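Local coordinates for HMG-CoA Lyase (Bacillus subtilis subsp. subtilis, PDB 1YDO), which belongs to the HMGL-like family of TIM-barrel proteins and assembles here as a pair of identical subunits, at residues G13-D16 with G17-E21; D70-G74 with V75-A79; I156-V159 with I160-S163; A182-P185 with A186-E189; M258-M262 with D263-N267. All coordinates share one frame; numbering follows the deposited sequence.

Interaction 1. Residues G13-D16 with G17-E21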
# COMPACT_ATOMS: atom_id res chain seq x y z
N GLY A 13 -8.06 13.69 -9.12
CA GLY A 13 -7.32 14.58 -8.24
C GLY A 13 -7.79 16.02 -8.25
O GLY A 13 -8.06 16.62 -7.19
N PRO A 14 -7.89 16.63 -9.44
CA PRO A 14 -8.33 18.02 -9.51
C PRO A 14 -9.69 18.24 -8.87
O PRO A 14 -10.10 19.37 -8.63
CB PRO A 14 -8.32 18.31 -11.00
CG PRO A 14 -8.56 16.99 -11.62
CD PRO A 14 -7.72 16.06 -10.78
N ARG A 15 -10.40 17.16 -8.58
CA ARG A 15 -11.70 17.34 -7.98
C ARG A 15 -11.74 16.78 -6.57
O ARG A 15 -11.62 17.54 -5.60
CB ARG A 15 -12.77 16.68 -8.84
CG ARG A 15 -14.17 17.03 -8.41
CD ARG A 15 -14.94 15.76 -8.13
NE ARG A 15 -14.92 15.37 -6.73
CZ ARG A 15 -15.14 14.14 -6.29
NH1 ARG A 15 -15.38 13.15 -7.14
NH2 ARG A 15 -15.14 13.89 -4.99
N ASP A 16 -11.88 15.46 -6.45
CA ASP A 16 -11.94 14.79 -5.13
C ASP A 16 -10.68 15.09 -4.31
O ASP A 16 -10.72 15.09 -3.08
CB ASP A 16 -12.07 13.27 -5.30
CG ASP A 16 -12.61 12.59 -4.04
OD1 ASP A 16 -12.76 11.34 -4.04
OD2 ASP A 16 -12.90 13.30 -3.05
N GLY A 17 -9.58 15.37 -5.00
CA GLY A 17 -8.36 15.68 -4.31
C GLY A 17 -8.30 17.11 -3.83
O GLY A 17 -8.04 17.36 -2.65
N LEU A 18 -8.55 18.05 -4.71
CA LEU A 18 -8.48 19.45 -4.30
C LEU A 18 -9.55 19.88 -3.30
O LEU A 18 -9.28 20.70 -2.42
CB LEU A 18 -8.48 20.35 -5.53
CG LEU A 18 -7.09 20.79 -6.03
CD1 LEU A 18 -6.00 19.80 -5.65
CD2 LEU A 18 -7.15 20.95 -7.52
N GLN A 19 -10.75 19.32 -3.42
CA GLN A 19 -11.82 19.69 -2.50
C GLN A 19 -11.64 19.06 -1.13
O GLN A 19 -12.40 19.34 -0.20
CB GLN A 19 -13.21 19.30 -3.03
CG GLN A 19 -13.54 17.82 -2.97
CD GLN A 19 -15.02 17.55 -3.21
OE1 GLN A 19 -15.83 17.76 -2.32
NE2 GLN A 19 -15.37 17.10 -4.41
N ASN A 20 -10.63 18.21 -1.01
CA ASN A 20 -10.34 17.56 0.26
C ASN A 20 -9.04 18.09 0.89
O ASN A 20 -8.55 17.55 1.88
CB ASN A 20 -10.28 16.04 0.06
CG ASN A 20 -11.66 15.36 0.19
OD1 ASN A 20 -12.61 15.71 -0.51
ND2 ASN A 20 -11.76 14.38 1.09
N GLU A 21 -8.50 19.15 0.31
CA GLU A 21 -7.30 19.76 0.84
C GLU A 21 -7.62 21.12 1.45
O GLU A 21 -8.24 21.97 0.81
CB GLU A 21 -6.27 19.90 -0.27
CG GLU A 21 -5.64 18.58 -0.67
CD GLU A 21 -4.84 17.95 0.47
OE1 GLU A 21 -4.39 18.70 1.36
OE2 GLU A 21 -4.64 16.71 0.46

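Interaction 2. Residues D70-G74 with V75-A79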
# COMPACT_ATOMS: atom_id res chain seq x y z
N ASP A 70 -6.65 23.09 -21.32
CA ASP A 70 -6.28 22.94 -22.72
C ASP A 70 -7.24 22.02 -23.46
O ASP A 70 -7.56 22.26 -24.62
CB ASP A 70 -4.87 22.38 -22.84
CG ASP A 70 -3.82 23.43 -22.64
OD1 ASP A 70 -2.66 23.06 -22.38
OD2 ASP A 70 -4.17 24.64 -22.75
N ARG A 71 -7.70 20.97 -22.79
CA ARG A 71 -8.63 20.04 -23.41
C ARG A 71 -8.00 19.33 -24.61
O ARG A 71 -8.07 19.80 -25.75
CB ARG A 71 -9.90 20.79 -23.83
CG ARG A 71 -11.07 19.88 -24.04
CD ARG A 71 -12.38 20.54 -23.69
NE ARG A 71 -12.47 20.99 -22.31
CZ ARG A 71 -13.61 21.15 -21.65
NH1 ARG A 71 -13.63 21.56 -20.39
NH2 ARG A 71 -14.76 20.87 -22.25
N GLU A 72 -7.38 18.18 -24.34
CA GLU A 72 -6.71 17.38 -25.35
C GLU A 72 -7.65 16.36 -25.96
O GLU A 72 -8.68 16.01 -25.36
CB GLU A 72 -5.53 16.65 -24.73
CG GLU A 72 -4.56 17.56 -23.98
CD GLU A 72 -3.54 18.21 -24.89
OE1 GLU A 72 -3.01 19.29 -24.52
OE2 GLU A 72 -3.24 17.62 -25.96
N LYS A 73 -7.29 15.86 -27.13
CA LYS A 73 -8.09 14.86 -27.83
C LYS A 73 -7.89 13.47 -27.25
O LYS A 73 -6.80 13.09 -26.83
CB LYS A 73 -7.75 14.88 -29.33
CG LYS A 73 -6.39 15.48 -29.65
CD LYS A 73 -5.26 14.70 -29.00
CE LYS A 73 -4.01 15.55 -28.87
NZ LYS A 73 -4.28 16.75 -28.03
N GLY A 74 -8.98 12.71 -27.23
CA GLY A 74 -8.93 11.37 -26.70
C GLY A 74 -9.05 11.40 -25.18
O GLY A 74 -9.00 10.36 -24.52
N VAL A 75 -9.20 12.61 -24.63
CA VAL A 75 -9.32 12.78 -23.20
C VAL A 75 -10.75 13.08 -22.85
O VAL A 75 -11.38 13.92 -23.48
CB VAL A 75 -8.46 13.94 -22.71
CG1 VAL A 75 -8.53 14.02 -21.19
CG2 VAL A 75 -7.02 13.75 -23.16
N THR A 76 -11.27 12.39 -21.84
CA THR A 76 -12.64 12.61 -21.42
C THR A 76 -12.63 13.50 -20.17
O THR A 76 -12.21 13.06 -19.11
CB THR A 76 -13.34 11.27 -21.10
OG1 THR A 76 -13.18 10.38 -22.21
CG2 THR A 76 -14.82 11.48 -20.86
N TYR A 77 -13.08 14.74 -20.31
CA TYR A 77 -13.13 15.67 -19.18
C TYR A 77 -14.50 15.60 -18.51
O TYR A 77 -15.52 15.93 -19.11
CB TYR A 77 -12.81 17.09 -19.66
CG TYR A 77 -11.40 17.23 -20.20
CD1 TYR A 77 -10.34 17.57 -19.36
CD2 TYR A 77 -11.12 16.96 -21.53
CE1 TYR A 77 -9.03 17.64 -19.84
CE2 TYR A 77 -9.82 17.02 -22.03
CZ TYR A 77 -8.78 17.35 -21.18
OH TYR A 77 -7.50 17.38 -21.66
N ALA A 78 -14.50 15.17 -17.26
CA ALA A 78 -15.74 15.02 -16.52
C ALA A 78 -15.80 15.95 -15.31
O ALA A 78 -14.78 16.48 -14.87
CB ALA A 78 -15.92 13.56 -16.06
N ALA A 79 -17.00 16.14 -14.78
CA ALA A 79 -17.19 16.98 -13.61
C ALA A 79 -18.30 16.41 -12.76
O ALA A 79 -19.19 15.72 -13.26
CB ALA A 79 -17.53 18.37 -14.04
O HOH W 1 -11.57 14.75 -25.99

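Interaction 3. Residues I156-V159 with I160-S163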
# COMPACT_ATOMS: atom_id res chain seq x y z
N ILE A 156 -25.06 -5.99 1.62
CA ILE A 156 -24.81 -6.11 0.20
C ILE A 156 -26.08 -5.88 -0.63
O ILE A 156 -26.01 -5.36 -1.75
CB ILE A 156 -24.22 -7.49 -0.13
CG1 ILE A 156 -23.13 -7.36 -1.20
CG2 ILE A 156 -25.32 -8.44 -0.56
CD1 ILE A 156 -23.59 -6.78 -2.50
N GLU A 157 -27.23 -6.27 -0.09
CA GLU A 157 -28.52 -6.12 -0.77
C GLU A 157 -28.81 -4.66 -1.11
O GLU A 157 -29.48 -4.37 -2.11
CB GLU A 157 -29.67 -6.64 0.11
CG GLU A 157 -29.48 -8.07 0.62
CD GLU A 157 -28.71 -8.13 1.93
OE1 GLU A 157 -28.15 -9.22 2.24
OE2 GLU A 157 -28.68 -7.11 2.66
N GLN A 158 -28.32 -3.77 -0.27
CA GLN A 158 -28.50 -2.33 -0.46
C GLN A 158 -27.80 -1.91 -1.74
O GLN A 158 -28.39 -1.29 -2.61
CB GLN A 158 -27.93 -1.56 0.72
CG GLN A 158 -28.44 -0.15 0.85
CD GLN A 158 -29.95 -0.11 0.95
OE1 GLN A 158 -30.54 -0.80 1.79
NE2 GLN A 158 -30.57 0.68 0.09
N VAL A 159 -26.51 -2.27 -1.82
CA VAL A 159 -25.69 -1.92 -2.98
C VAL A 159 -26.34 -2.45 -4.24
O VAL A 159 -26.52 -1.72 -5.21
CB VAL A 159 -24.29 -2.53 -2.88
CG1 VAL A 159 -23.45 -2.09 -4.06
CG2 VAL A 159 -23.64 -2.11 -1.57
N ILE A 160 -26.70 -3.73 -4.21
CA ILE A 160 -27.34 -4.37 -5.35
C ILE A 160 -28.59 -3.60 -5.73
O ILE A 160 -28.77 -3.21 -6.88
CB ILE A 160 -27.73 -5.81 -5.02
CG1 ILE A 160 -26.53 -6.56 -4.46
CG2 ILE A 160 -28.23 -6.50 -6.27
CD1 ILE A 160 -25.41 -6.73 -5.44
N ARG A 161 -29.44 -3.38 -4.74
CA ARG A 161 -30.69 -2.65 -4.94
C ARG A 161 -30.41 -1.37 -5.71
O ARG A 161 -30.84 -1.21 -6.85
CB ARG A 161 -31.32 -2.33 -3.58
CG ARG A 161 -32.76 -1.84 -3.65
CD ARG A 161 -33.38 -1.71 -2.25
NE ARG A 161 -32.93 -0.54 -1.50
CZ ARG A 161 -33.30 0.72 -1.76
NH1 ARG A 161 -32.83 1.72 -1.02
NH2 ARG A 161 -34.14 0.99 -2.77
N LEU A 162 -29.68 -0.45 -5.07
CA LEU A 162 -29.34 0.84 -5.67
C LEU A 162 -28.67 0.66 -7.02
O LEU A 162 -29.07 1.27 -8.01
CB LEU A 162 -28.42 1.62 -4.74
CG LEU A 162 -29.00 2.02 -3.38
CD1 LEU A 162 -27.92 2.72 -2.56
CD2 LEU A 162 -30.22 2.93 -3.57
N SER A 163 -27.65 -0.18 -7.06
CA SER A 163 -26.94 -0.44 -8.30
C SER A 163 -27.90 -0.80 -9.44
O SER A 163 -27.72 -0.34 -10.56
CB SER A 163 -25.92 -1.55 -8.08
OG SER A 163 -25.03 -1.21 -7.04

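Interaction 4. Residues A182-P185 with A186-E189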
# COMPACT_ATOMS: atom_id res chain seq x y z
N ALA A 182 -12.05 1.35 4.73
CA ALA A 182 -11.90 0.14 5.53
C ALA A 182 -12.34 -1.11 4.79
O ALA A 182 -13.19 -1.86 5.28
CB ALA A 182 -12.67 0.29 6.84
N ALA A 183 -11.77 -1.34 3.61
CA ALA A 183 -12.08 -2.51 2.79
C ALA A 183 -10.84 -3.38 2.72
O ALA A 183 -9.73 -2.87 2.70
CB ALA A 183 -12.49 -2.07 1.40
N ASN A 184 -11.04 -4.69 2.71
CA ASN A 184 -9.94 -5.63 2.63
C ASN A 184 -10.17 -6.54 1.43
O ASN A 184 -11.31 -6.70 0.98
CB ASN A 184 -9.85 -6.49 3.88
CG ASN A 184 -11.15 -7.14 4.20
OD1 ASN A 184 -11.96 -6.58 4.94
ND2 ASN A 184 -11.39 -8.32 3.63
N PRO A 185 -9.10 -7.14 0.90
CA PRO A 185 -9.16 -8.03 -0.26
C PRO A 185 -10.21 -9.10 -0.12
O PRO A 185 -10.73 -9.62 -1.10
CB PRO A 185 -7.76 -8.61 -0.33
CG PRO A 185 -6.91 -7.50 0.22
CD PRO A 185 -7.72 -7.05 1.41
N ALA A 186 -10.54 -9.44 1.11
CA ALA A 186 -11.55 -10.47 1.32
C ALA A 186 -12.93 -9.87 1.08
O ALA A 186 -13.77 -10.49 0.45
CB ALA A 186 -11.45 -11.02 2.73
N GLN A 187 -13.14 -8.66 1.58
CA GLN A 187 -14.42 -7.99 1.43
C GLN A 187 -14.69 -7.61 -0.02
O GLN A 187 -15.80 -7.77 -0.53
CB GLN A 187 -14.43 -6.73 2.30
CG GLN A 187 -15.80 -6.23 2.67
CD GLN A 187 -15.73 -4.87 3.35
OE1 GLN A 187 -14.84 -4.61 4.17
NE2 GLN A 187 -16.68 -3.98 3.02
N VAL A 188 -13.67 -7.09 -0.69
CA VAL A 188 -13.86 -6.70 -2.09
C VAL A 188 -14.14 -7.91 -2.96
O VAL A 188 -14.70 -7.80 -4.06
CB VAL A 188 -12.62 -5.94 -2.67
CG1 VAL A 188 -12.25 -4.79 -1.77
CG2 VAL A 188 -11.45 -6.89 -2.84
N GLU A 189 -13.76 -9.08 -2.48
CA GLU A 189 -13.98 -10.28 -3.26
C GLU A 189 -15.42 -10.76 -3.14
O GLU A 189 -16.05 -11.08 -4.13
CB GLU A 189 -13.03 -11.37 -2.81
CG GLU A 189 -12.94 -12.55 -3.74
CD GLU A 189 -12.01 -13.62 -3.20
OE1 GLU A 189 -10.83 -13.31 -2.90
OE2 GLU A 189 -12.46 -14.78 -3.06

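Interaction 5. Residues M258-M262 with D263-N267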
# COMPACT_ATOMS: atom_id res chain seq x y z
N MSE A 258 2.48 -0.01 -10.30
CA MSE A 258 2.27 -1.41 -10.04
C MSE A 258 1.66 -2.14 -11.23
O MSE A 258 2.05 -3.27 -11.54
CB MSE A 258 1.39 -1.60 -8.83
CG MSE A 258 1.22 -3.05 -8.49
SE MSE A 258 -0.14 -3.25 -7.19
CE MSE A 258 -1.65 -2.64 -8.24
N LEU A 259 0.71 -1.51 -11.88
CA LEU A 259 0.06 -2.12 -13.02
C LEU A 259 1.07 -2.36 -14.13
O LEU A 259 1.03 -3.38 -14.80
CB LEU A 259 -1.08 -1.24 -13.53
CG LEU A 259 -2.32 -1.21 -12.63
CD1 LEU A 259 -3.24 -0.09 -13.06
CD2 LEU A 259 -3.02 -2.56 -12.69
N GLU A 260 2.00 -1.43 -14.32
CA GLU A 260 3.00 -1.57 -15.36
C GLU A 260 3.91 -2.74 -15.11
O GLU A 260 4.16 -3.55 -16.00
CB GLU A 260 3.84 -0.30 -15.48
CG GLU A 260 3.13 0.84 -16.20
CD GLU A 260 2.69 0.45 -17.61
OE1 GLU A 260 3.56 0.02 -18.40
OE2 GLU A 260 1.48 0.57 -17.91
N GLN A 261 4.40 -2.85 -13.89
CA GLN A 261 5.28 -3.96 -13.55
C GLN A 261 4.57 -5.29 -13.77
O GLN A 261 5.21 -6.29 -14.04
CB GLN A 261 5.70 -3.85 -12.09
CG GLN A 261 6.30 -2.52 -11.75
CD GLN A 261 7.45 -2.17 -12.65
OE1 GLN A 261 8.46 -2.88 -12.69
NE2 GLN A 261 7.31 -1.07 -13.39
N MSE A 262 3.25 -5.28 -13.66
CA MSE A 262 2.48 -6.49 -13.85
C MSE A 262 2.20 -6.75 -15.31
O MSE A 262 1.46 -7.67 -15.65
CB MSE A 262 1.16 -6.42 -13.08
CG MSE A 262 1.29 -6.50 -11.57
SE MSE A 262 -0.45 -6.33 -10.66
CE MSE A 262 -1.17 -8.06 -11.13
N ASP A 263 2.78 -5.92 -16.18
CA ASP A 263 2.60 -6.03 -17.63
C ASP A 263 1.16 -5.75 -18.07
O ASP A 263 0.63 -6.42 -18.96
CB ASP A 263 3.05 -7.40 -18.15
CG ASP A 263 4.55 -7.56 -18.13
OD1 ASP A 263 5.24 -6.79 -18.86
OD2 ASP A 263 5.05 -8.46 -17.40
N ILE A 264 0.55 -4.76 -17.45
CA ILE A 264 -0.81 -4.37 -17.76
C ILE A 264 -0.76 -2.94 -18.29
O ILE A 264 -0.26 -2.05 -17.61
CB ILE A 264 -1.68 -4.39 -16.50
CG1 ILE A 264 -1.65 -5.78 -15.88
CG2 ILE A 264 -3.10 -4.00 -16.83
CD1 ILE A 264 -2.38 -5.87 -14.56
N LYS A 265 -1.27 -2.72 -19.50
CA LYS A 265 -1.22 -1.40 -20.11
C LYS A 265 -2.22 -0.41 -19.55
O LYS A 265 -3.39 -0.73 -19.38
CB LYS A 265 -1.39 -1.49 -21.63
CG LYS A 265 -0.19 -2.07 -22.35
CD LYS A 265 1.16 -1.43 -21.91
CE LYS A 265 1.21 0.11 -22.11
NZ LYS A 265 0.64 0.93 -20.99
N THR A 266 -1.73 0.80 -19.29
CA THR A 266 -2.55 1.88 -18.77
C THR A 266 -2.41 3.07 -19.71
O THR A 266 -3.10 4.09 -19.57
CB THR A 266 -2.11 2.32 -17.36
OG1 THR A 266 -0.87 3.04 -17.45
CG2 THR A 266 -1.93 1.11 -16.46
N ASN A 267 -1.52 2.95 -20.67
CA ASN A 267 -1.29 4.02 -21.62
C ASN A 267 -0.94 5.33 -20.94
O ASN A 267 -1.07 6.40 -21.53
CB ASN A 267 -2.51 4.24 -22.52
CG ASN A 267 -2.76 3.07 -23.46
OD1 ASN A 267 -1.83 2.54 -24.09
ND2 ASN A 267 -4.02 2.68 -23.58

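Interaction 1. Residues G13-D16 with G17-E21
Gly13 opens the short helix that follows strand 8-11 of this TIM barrel, and Leu18, just past its end, donates its N-H to Gly13 O, five residues back, with Leu18 N 2.9 Å from that oxygen, the mark of a pi-type turn. The amide of Gly13 is itself tied to the carboxylate of Glu11. At Pro14 the ring turns from residues 17-21 toward Trp33 and Ile34 of helix 27-38, and its backbone does the touching: the Leu18 methyl CD2 rests 3.5 Å from Pro14 O. At Arg15 the spacing of the bond narrows to four residues, Gln19 N meeting Arg15 O at 2.9 Å in a nearly straight bond (167°). Its side chain leaves with CG opposite the backbone N (chi1 -169°) and bends twice further out, which brings the guanidinium alongside the Gln19 side chain, the two flat groups turned 74° against each other. The Arg15 guanidinium is held by two carboxylates, NH1 by Glu46 and NH2 by Asp16 OD2 at 3.0 Å. Such pairing probably keeps the group oriented in this buried place. Asp16 comes last, presenting its carboxylate almost perpendicular to the Asn20 amide, whose ND2 is bonded to Gly239 O; Asn20 CB lies 3.3 Å from Asp16 O.

Interaction 2. Residues D70-G74 with V75-A79
Tyr77 and Glu72 show how a strand can hold the loop that delivers it: the backbone amide Glu72 N points at Tyr77 OH, 2.8 Å away and almost perfectly straight (174°), arriving at the edge of the ring near its plane. The same phenol end touches the preceding residue, with Arg71 CA 3.4 Å from Tyr77 OH, while the first part of the arginine side chain runs past the ring, Arg71 CG lying 3.7 Å from Tyr77 CE2. These contacts arise because CG of Tyr77 stands beside its own backbone N (chi1 -64°), directing the ring back across the loop.

A type II beta turn from Glu72 to Val75 completes the arrangement, with Gly74 taking the positive phi of its third position. Across the turn Glu72 CB packs on Val75 CG2 at 3.6 Å, and Val75 CG1 covers part of one face of the tyrosine ring near its rim. A water clasps the two ends of the turn by donating to Glu72 O at 3.2 Å and to Val75 O at 2.7 Å. The acidic end of Glu72 is shared between two cations, Lys73 at OE2 and Arg39 at OE1, and the latter arginine also pairs with Asp70.

Farther out, Tyr77 OH has a second hydrogen bond, to Ser38 OG at the end of helix 27-38. The turn lies in the loop between helix 62-68 and strand 76-80, and that strand runs between strands 44-49 and 97-103 of the barrel sheet.

Interaction 3. Residues I156-V159 with I160-S163
Ile156 to Ser163 make two successive turns of helix 156-169, in which four backbone amides each bond to the carbonyl four residues earlier, from Ile160 N to Ile156 O (3.0 Å, 175°) through to Ser163 N and Val159 O (2.7 Å). Among these, Arg161 N comes to Glu157 O at 2.8 Å, tilted from the carbonyl plane.

The side chains sort themselves by the direction in which they leave this frame. On one flank the two isoleucines meet through their outermost methyls, Ile156 CD1 and Ile160 CD1 at 3.5 Å, with the chains crossing at a slant. Ile160 places CG1 beside its backbone N (chi1 -52°), which carries it back over the preceding turn. On another flank Gln158 and Arg161 run side by side in the same direction; a bend at chi2 of the glutamine brings its amide to the edge of the guanidinium, the two planes 73° apart. Ser163 turns inward to the backbone, and its OG lies close enough to Val159 O to donate to it, though the modelled length of that bond is doubtfully short. The Val159 methyl CG1 stands 3.5 Å from Ser163 OG.

Val159, Ile160 and Ser163 all touch Leu195 of helix 185-196, the next helix round the barrel, and Ile156 reaches Ala194. In chemical terms the apolar groups pack against the neighbouring helix, while Val159 O accepts the Ser163 amide and, if the doubtful short bond is real, its hydroxyl too, which would satisfy the buried serine within its own helix.

Interaction 4. Residues A182-P185 with A186-E189
Asn184 and Gln187 come together through contrasting first torsions: Asn184 sends CG between its backbone N and carbonyl carbon (chi1 52°), whereas Gln187 carries CG opposite its backbone N (chi1 -157°) and continues extended. The first brings the asparagine amide over the opening turn of helix 185-196, with Asn184 CG 3.6 Å from Gln187 N. The second sends the glutamine back along the incoming loop. Their side chains cross at about a right angle, and the amide planes are turned 60° from each other.

Backbone bonds define the turn beneath. Val188 N donates to Asn184 O at 2.9 Å along a nearly straight path, and Gln187 N adds a weak bond to the same oxygen. A further weak bond runs from Glu189 N to Pro185 O at 3.4 Å. The two branches of Val188 meet different neighbours: CG1 faces the methyl Ala183 CB at 4.2 Å, and CG2 lies 3.6 Å from Pro185 CA. Beyond Ala183, the loop is tied to helix 215-225 and its approach by Asn218 and Thr214, which both bond Ala183 O.

The second subunit packs here, its Gln261 on Asn184, its Val220 on Pro185 and its Tyr257 on Ala182. The far end of Gln187 bonds weakly through NE2 to Phe146 O. Asn184 O thus accepts one good bond, from Val188 N, and a weak one from Gln187 N, so the residue just ahead of the helix meets two N-H groups of its first turn, and Glu189, acidic and close to this positive end, probably sits in a favourable field.

Interaction 5. Residues M258-M262 with D263-N267
A Schellman motif closes helix 252-261, formed where Leu259 and Glu260 meet Asp263 and Ile264. Ile264 N bonds to Leu259 O at 3.0 Å, tilted 27° from the carbonyl plane, and inside this wide loop Asp263 N reaches Glu260 O at 2.7 Å from well above its carbonyl plane. Asp263, with positive phi (65°), is the C-prime residue that reverses the chain. The apolar partnership usual beside this pair of bonds is present too: Leu259 CD2 touches Ile264 CD1 at 3.9 Å, the side chains crossing at a slant, and CB of selenomethionine Met262 meets the same Ile264 methyl at 3.9 Å.

The chain then runs back alongside the helix, and Glu260 grips it. Its CG lies beside the backbone N (chi1 -77°) and a bend at chi2 curls the carboxylate over the departing residues. Lys265, itself curled through three successive bends, puts NZ 3.2 Å from Glu260 OE2 on the syn side of the carboxylate, a salt bridge on the outer surface. Thr266 OG1 donates weakly to the same oxygen and also bonds Val268 N, while its methyl CG2 rests 3.8 Å from Leu259 CD1.

Around the motif, Leu259 packs on Leu223 of helix 215-225, and Met262 meets Tyr3 of its own chain and Asn184 of the second subunit. Ile264 lies on Val7, and the backbone of Lys265 bonds to Lys5 and Val7, joining the segment between helices 252-261 and 270-284 to the residues that lead into strand 8-11.

How the interactions relate
From the N terminus the five contacts follow in series; each is a local turn within one continuous run, so none encloses or crosses another. Interaction 1 comes just after strand 8-11, toward the inside of the barrel, and interaction 2 leads into strand 76-80, their nearest atoms about 6 Å apart. Interaction 3 lies on the helix between strands 137-143 and 174-177, and interaction 4 begins the next helix, the two centres about 17 Å apart. Interaction 5 ends helix 252-261 beside the N-terminal residues. Interactions 4 and 5 meet across the dimer: Asn184 of each subunit packs on Gln261 and Met262 of the other.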